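Oxidoreductase, Gfo/Idh/MocA family (Vibrio cholerae, PDB 1XEA) probably works as an NAD(P)-dependent oxidoreductase of the Gfo/Idh/MocA family, binding its nucleotide cofactor through a Rossmann-fold domain. Local coordinates at residues Leu177-Asn182 against Ile288-Leu293; Asp201-Trp204 against Thr209-His212. All blocks are in the same frame, centred on the assembly; numbering follows the deposited sequence.

How the contacts relate
The parallel sheet of the Rossmann fold is built from the first part of the chain (strands 3-8 to 117-120); both contacts are made by later residues. Helix 160-175 runs into the loop 177-182, where contact 1 begins; the chain then passes through the remaining strands of the mixed sheet, 186-193 to 250-255, and two helices before returning in helix 286-311, whose residues 288-293 close a loop of over a hundred residues. Contact 2 nests inside that loop and closes a far shorter one, the hairpin of strands 196-206 and 209-216. With centres 14 Å apart, the two touch where Ser178 and Gln180 meet the indole of Trp204, so the loop links the sheet to the C-terminal helix.

Contact 1: residues Leu177-Asn182 against Ile288-Leu293; sequences LSRQCN and IIERNL
Arg179 and Glu290 carry the charged part of this contact, and they meet flat against flat. The guanidinium and carboxylate planes are only 13° apart, with Glu290 CD 3.5 Å above the guanidinium plane of Arg179 and over its centre. The result is a salt bridge of charges alone: Glu290 OE1 lies 3.4 Å from Arg179 NE but well out of the guanidinium plane, and none of the arginine's N-H groups is directed at the oxygen. Arg179 reaches this position through a bend at chi3 (-42°), which folds the end of its chain over the acid. Being on the exposed side of the contact, the pair probably gains less from its charges than a buried one would.

Van der Waals contacts accompany the stack. The CB of Glu290 is 3.4 Å from Arg179 NH1 and 3.6 Å from Arg179 CD, so the aliphatic root of the acid also lies against the arginine. The backbones come nearest at Arg179 and Arg291, whose CA atoms are 5.2 Å apart.

Deeper in, Leu177 and Arg291 run alongside each other in the same direction, with Leu177 CD2 4.1 Å from Arg291 NH1, oblique to the guanidinium. Arg291 is stretched out, its CG anti to the backbone N (chi1 176°) and the chain extended on to NE. This carries its buried charge to Asp173 of helix 160-175, which forms a salt bridge with NE, while Leu177 also packs on Cys141 and Leu144.

The arrangement is a loop-to-helix contact: the turn leaving helix 160-175 rests on the N-terminal part of helix 286-311, joining these helices beside the mixed sheet of the alpha/beta domain that follows the Rossmann fold in Gfo/Idh/MocA enzymes.

Contact 2: residues Asp201-Trp204 against Thr209-His212; sequences DVQW and TLLH
Trp204 and Leu211 face each other across the two strands, with Leu211 CB over one face of the indole, 4.0 Å from the centroid of the six-membered ring and 15° off its normal, a CH-pi contact. Leu211 CD1 lies out beyond the rim of the indole, 3.6 Å from Trp204 CZ2. The indole is brought alongside by a chi1 of 70°, which places CG between the backbone N and the carbonyl carbon. Its NE1 probably hydrogen-bonds to Ser178 OG in the loop 177-182.

On the other face of the sheet, Gln203 crosses the His212 ring, its amide turned 59° from the imidazole plane. Gln203 NE2 sits 3.4 Å above that plane, offset toward the rim, and Gln203 CB makes a CH-pi contact with the face of the His212 ring. Val202 O approaches the ring edge, 3.4 Å from His212 CD2. Leu210 CD1 lies near the amide oxygen of Gln203, and Leu210 also packs on Arg199 of a second subunit.

Two backbone bonds hold Trp204 and Leu211 in register: Trp204 N to Leu211 O (3.1 Å) and Leu211 N to Trp204 O (2.9 Å). Gln203 and His212 form the adjacent non-hydrogen-bonded pair. The whole is an antiparallel beta hairpin within the mixed sheet, with Trp204 and Leu211 turned toward the helical layer and the Gln203 face toward the neighbouring subunit.

Contact 1: residues Leu177-Asn182 against Ile288-Leu293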
loop_
_atom_site.group_PDB
_atom_site.type_symbol
_atom_site.label_atom_id
_atom_site.label_comp_id
_atom_site.label_asym_id
_atom_site.label_seq_id
_atom_site.Cartn_x
_atom_site.Cartn_y
_atom_site.Cartn_z
ATOM N N LEU A 177 27.544 -1.582 11.109
ATOM C CA LEU A 177 27.411 -2.014 12.489
ATOM C C LEU A 177 28.543 -2.932 12.942
ATOM O O LEU A 177 28.556 -3.392 14.082
ATOM C CB LEU A 177 26.072 -2.728 12.651
ATOM C CG LEU A 177 24.822 -1.950 12.229
ATOM C CD1 LEU A 177 23.676 -2.913 12.036
ATOM C CD2 LEU A 177 24.478 -0.887 13.261
ATOM N N SER A 178 29.484 -3.210 12.047
ATOM C CA SER A 178 30.604 -4.092 12.367
ATOM C C SER A 178 31.939 -3.349 12.320
ATOM O O SER A 178 33.008 -3.958 12.415
ATOM C CB SER A 178 30.650 -5.247 11.367
ATOM O OG SER A 178 31.083 -4.793 10.092
ATOM N N ARG A 179 31.867 -2.033 12.161
ATOM C CA ARG A 179 33.056 -1.196 12.074
ATOM C C ARG A 179 33.948 -1.708 10.957
ATOM O O ARG A 179 35.050 -2.197 11.203
ATOM C CB ARG A 179 33.831 -1.196 13.391
ATOM C CG ARG A 179 33.015 -0.768 14.595
ATOM C CD ARG A 179 33.921 -0.404 15.763
ATOM N NE ARG A 179 35.055 -1.331 15.929
ATOM C CZ ARG A 179 36.277 -1.164 15.409
ATOM N NH1 ARG A 179 36.549 -0.097 14.668
ATOM N NH2 ARG A 179 37.240 -2.051 15.654
ATOM N N GLN A 180 33.451 -1.606 9.729
ATOM C CA GLN A 180 34.179 -2.036 8.541
ATOM C C GLN A 180 35.020 -0.831 8.121
ATOM O O GLN A 180 34.486 0.246 7.872
ATOM C CB GLN A 180 33.184 -2.409 7.440
ATOM C CG GLN A 180 33.734 -3.265 6.310
ATOM C CD GLN A 180 34.201 -4.640 6.779
ATOM O OE1 GLN A 180 33.682 -5.200 7.758
ATOM N NE2 GLN A 180 35.174 -5.200 6.068
ATOM N N CYS A 181 36.332 -1.010 8.031
ATOM C CA CYS A 181 37.208 0.097 7.685
ATOM C C CYS A 181 38.034 -0.136 6.436
ATOM O O CYS A 181 39.051 0.522 6.240
ATOM C CB CYS A 181 38.139 0.372 8.854
ATOM S SG CYS A 181 39.011 -1.102 9.350
ATOM N N ASN A 182 37.598 -1.070 5.598
ATOM C CA ASN A 182 38.302 -1.386 4.360
ATOM C C ASN A 182 37.402 -2.135 3.376
ATOM O O ASN A 182 36.171 -2.070 3.457
ATOM C CB ASN A 182 39.543 -2.234 4.655
ATOM C CG ASN A 182 39.213 -3.526 5.390
ATOM O OD1 ASN A 182 40.036 -4.436 5.452
ATOM N ND2 ASN A 182 38.010 -3.608 5.955
ATOM N N ILE A 288 31.725 4.485 19.511
ATOM C CA ILE A 288 31.191 5.465 18.590
ATOM C C ILE A 288 32.296 6.043 17.713
ATOM O O ILE A 288 32.213 6.004 16.482
ATOM C CB ILE A 288 30.474 6.569 19.347
ATOM C CG1 ILE A 288 29.142 6.021 19.857
ATOM C CG2 ILE A 288 30.273 7.778 18.454
ATOM C CD1 ILE A 288 28.255 7.058 20.467
ATOM N N ILE A 289 33.334 6.573 18.348
ATOM C CA ILE A 289 34.462 7.128 17.617
ATOM C C ILE A 289 34.952 6.128 16.567
ATOM O O ILE A 289 35.117 6.485 15.399
ATOM C CB ILE A 289 35.625 7.441 18.563
ATOM C CG1 ILE A 289 35.136 8.303 19.718
ATOM C CG2 ILE A 289 36.727 8.135 17.808
ATOM C CD1 ILE A 289 36.076 8.318 20.870
ATOM N N GLU A 290 35.180 4.881 16.984
ATOM C CA GLU A 290 35.657 3.835 16.078
ATOM C C GLU A 290 34.752 3.661 14.870
ATOM O O GLU A 290 35.233 3.437 13.761
ATOM C CB GLU A 290 35.784 2.485 16.800
ATOM C CG GLU A 290 36.986 2.355 17.740
ATOM C CD GLU A 290 37.303 0.898 18.110
ATOM O OE1 GLU A 290 36.425 0.204 18.696
ATOM O OE2 GLU A 290 38.442 0.442 17.813
ATOM N N ARG A 291 33.443 3.763 15.087
ATOM C CA ARG A 291 32.494 3.618 13.994
ATOM C C ARG A 291 32.640 4.825 13.082
ATOM O O ARG A 291 32.619 4.702 11.856
ATOM C CB ARG A 291 31.059 3.520 14.526
ATOM C CG ARG A 291 30.003 3.459 13.428
ATOM C CD ARG A 291 28.585 3.314 13.967
ATOM N NE ARG A 291 27.597 3.393 12.888
ATOM C CZ ARG A 291 26.295 3.158 13.036
ATOM N NH1 ARG A 291 25.808 2.824 14.220
ATOM N NH2 ARG A 291 25.480 3.254 11.997
ATOM N N ASN A 292 32.804 5.998 13.683
ATOM C CA ASN A 292 32.970 7.210 12.889
ATOM C C ASN A 292 34.197 7.067 11.976
ATOM O O ASN A 292 34.103 7.215 10.754
ATOM C CB ASN A 292 33.096 8.424 13.807
ATOM C CG ASN A 292 31.810 8.715 14.531
ATOM O OD1 ASN A 292 30.768 8.877 13.911
ATOM N ND2 ASN A 292 31.866 8.770 15.840
ATOM N N LEU A 293 35.345 6.758 12.570
ATOM C CA LEU A 293 36.556 6.579 11.799
ATOM C C LEU A 293 36.336 5.550 10.723
ATOM O O LEU A 293 36.538 5.811 9.541
ATOM C CB LEU A 293 37.690 6.121 12.700
ATOM C CG LEU A 293 38.234 7.274 13.534
ATOM C CD1 LEU A 293 39.095 6.733 14.662
ATOM C CD2 LEU A 293 39.022 8.217 12.639
#

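Contact 2: residues Asp201-Trp204 against Thr209-His212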
loop_
_atom_site.group_PDB
_atom_site.type_symbol
_atom_site.label_atom_id
_atom_site.label_comp_id
_atom_site.label_asym_id
_atom_site.label_seq_id
_atom_site.Cartn_x
_atom_site.Cartn_y
_atom_site.Cartn_z
ATOM N N ASP A 201 26.956 0.197 -4.910
ATOM C CA ASP A 201 26.434 -0.859 -4.050
ATOM C C ASP A 201 27.525 -1.581 -3.284
ATOM O O ASP A 201 28.282 -2.370 -3.855
ATOM C CB ASP A 201 25.641 -1.872 -4.873
ATOM C CG ASP A 201 24.341 -1.300 -5.409
ATOM O OD1 ASP A 201 23.539 -0.784 -4.602
ATOM O OD2 ASP A 201 24.112 -1.368 -6.635
ATOM N N VAL A 202 27.593 -1.314 -1.986
ATOM C CA VAL A 202 28.587 -1.936 -1.127
ATOM C C VAL A 202 27.911 -2.922 -0.197
ATOM O O VAL A 202 26.987 -2.578 0.537
ATOM C CB VAL A 202 29.335 -0.896 -0.290
ATOM C CG1 VAL A 202 30.263 -1.595 0.691
ATOM C CG2 VAL A 202 30.118 0.028 -1.201
ATOM N N GLN A 203 28.401 -4.153 -0.222
ATOM C CA GLN A 203 27.839 -5.217 0.589
ATOM C C GLN A 203 28.923 -6.165 1.111
ATOM O O GLN A 203 29.820 -6.563 0.369
ATOM C CB GLN A 203 26.814 -5.976 -0.262
ATOM C CG GLN A 203 26.712 -7.454 0.030
ATOM C CD GLN A 203 25.609 -8.141 -0.754
ATOM O OE1 GLN A 203 25.567 -9.369 -0.820
ATOM N NE2 GLN A 203 24.702 -7.357 -1.343
ATOM N N TRP A 204 28.841 -6.518 2.390
ATOM C CA TRP A 204 29.800 -7.440 2.991
ATOM C C TRP A 204 29.134 -8.220 4.119
ATOM O O TRP A 204 28.050 -7.859 4.584
ATOM C CB TRP A 204 30.998 -6.684 3.545
ATOM C CG TRP A 204 30.693 -5.874 4.752
ATOM C CD1 TRP A 204 30.923 -6.218 6.057
ATOM C CD2 TRP A 204 30.184 -4.540 4.769
ATOM N NE1 TRP A 204 30.592 -5.169 6.887
ATOM C CE2 TRP A 204 30.132 -4.130 6.123
ATOM C CE3 TRP A 204 29.750 -3.657 3.769
ATOM C CZ2 TRP A 204 29.696 -2.856 6.500
ATOM C CZ3 TRP A 204 29.313 -2.395 4.139
ATOM C CH2 TRP A 204 29.281 -2.008 5.498
ATOM N N THR A 209 25.789 -11.808 9.928
ATOM C CA THR A 209 25.027 -10.654 9.489
ATOM C C THR A 209 25.487 -10.131 8.142
ATOM O O THR A 209 26.673 -9.919 7.930
ATOM C CB THR A 209 25.143 -9.517 10.507
ATOM O OG1 THR A 209 24.797 -10.007 11.809
ATOM C CG2 THR A 209 24.215 -8.374 10.130
ATOM N N LEU A 210 24.553 -9.924 7.229
ATOM C CA LEU A 210 24.918 -9.404 5.930
ATOM C C LEU A 210 24.489 -7.945 5.868
ATOM O O LEU A 210 23.300 -7.630 5.992
ATOM C CB LEU A 210 24.242 -10.214 4.828
ATOM C CG LEU A 210 24.438 -9.720 3.386
ATOM C CD1 LEU A 210 25.853 -9.975 2.891
ATOM C CD2 LEU A 210 23.435 -10.439 2.499
ATOM N N LEU A 211 25.473 -7.063 5.699
ATOM C CA LEU A 211 25.255 -5.618 5.630
ATOM C C LEU A 211 25.255 -5.163 4.174
ATOM O O LEU A 211 26.008 -5.691 3.357
ATOM C CB LEU A 211 26.348 -4.904 6.429
ATOM C CG LEU A 211 26.438 -5.409 7.872
ATOM C CD1 LEU A 211 27.441 -4.603 8.681
ATOM C CD2 LEU A 211 25.067 -5.307 8.501
ATOM N N HIS A 212 24.414 -4.188 3.845
ATOM C CA HIS A 212 24.319 -3.724 2.462
ATOM C C HIS A 212 23.877 -2.272 2.328
ATOM O O HIS A 212 22.818 -1.882 2.827
ATOM C CB HIS A 212 23.347 -4.628 1.694
ATOM C CG HIS A 212 23.253 -4.330 0.226
ATOM N ND1 HIS A 212 22.356 -4.970 -0.605
ATOM C CD2 HIS A 212 23.949 -3.476 -0.564
ATOM C CE1 HIS A 212 22.503 -4.524 -1.840
ATOM N NE2 HIS A 212 23.463 -3.617 -1.842
#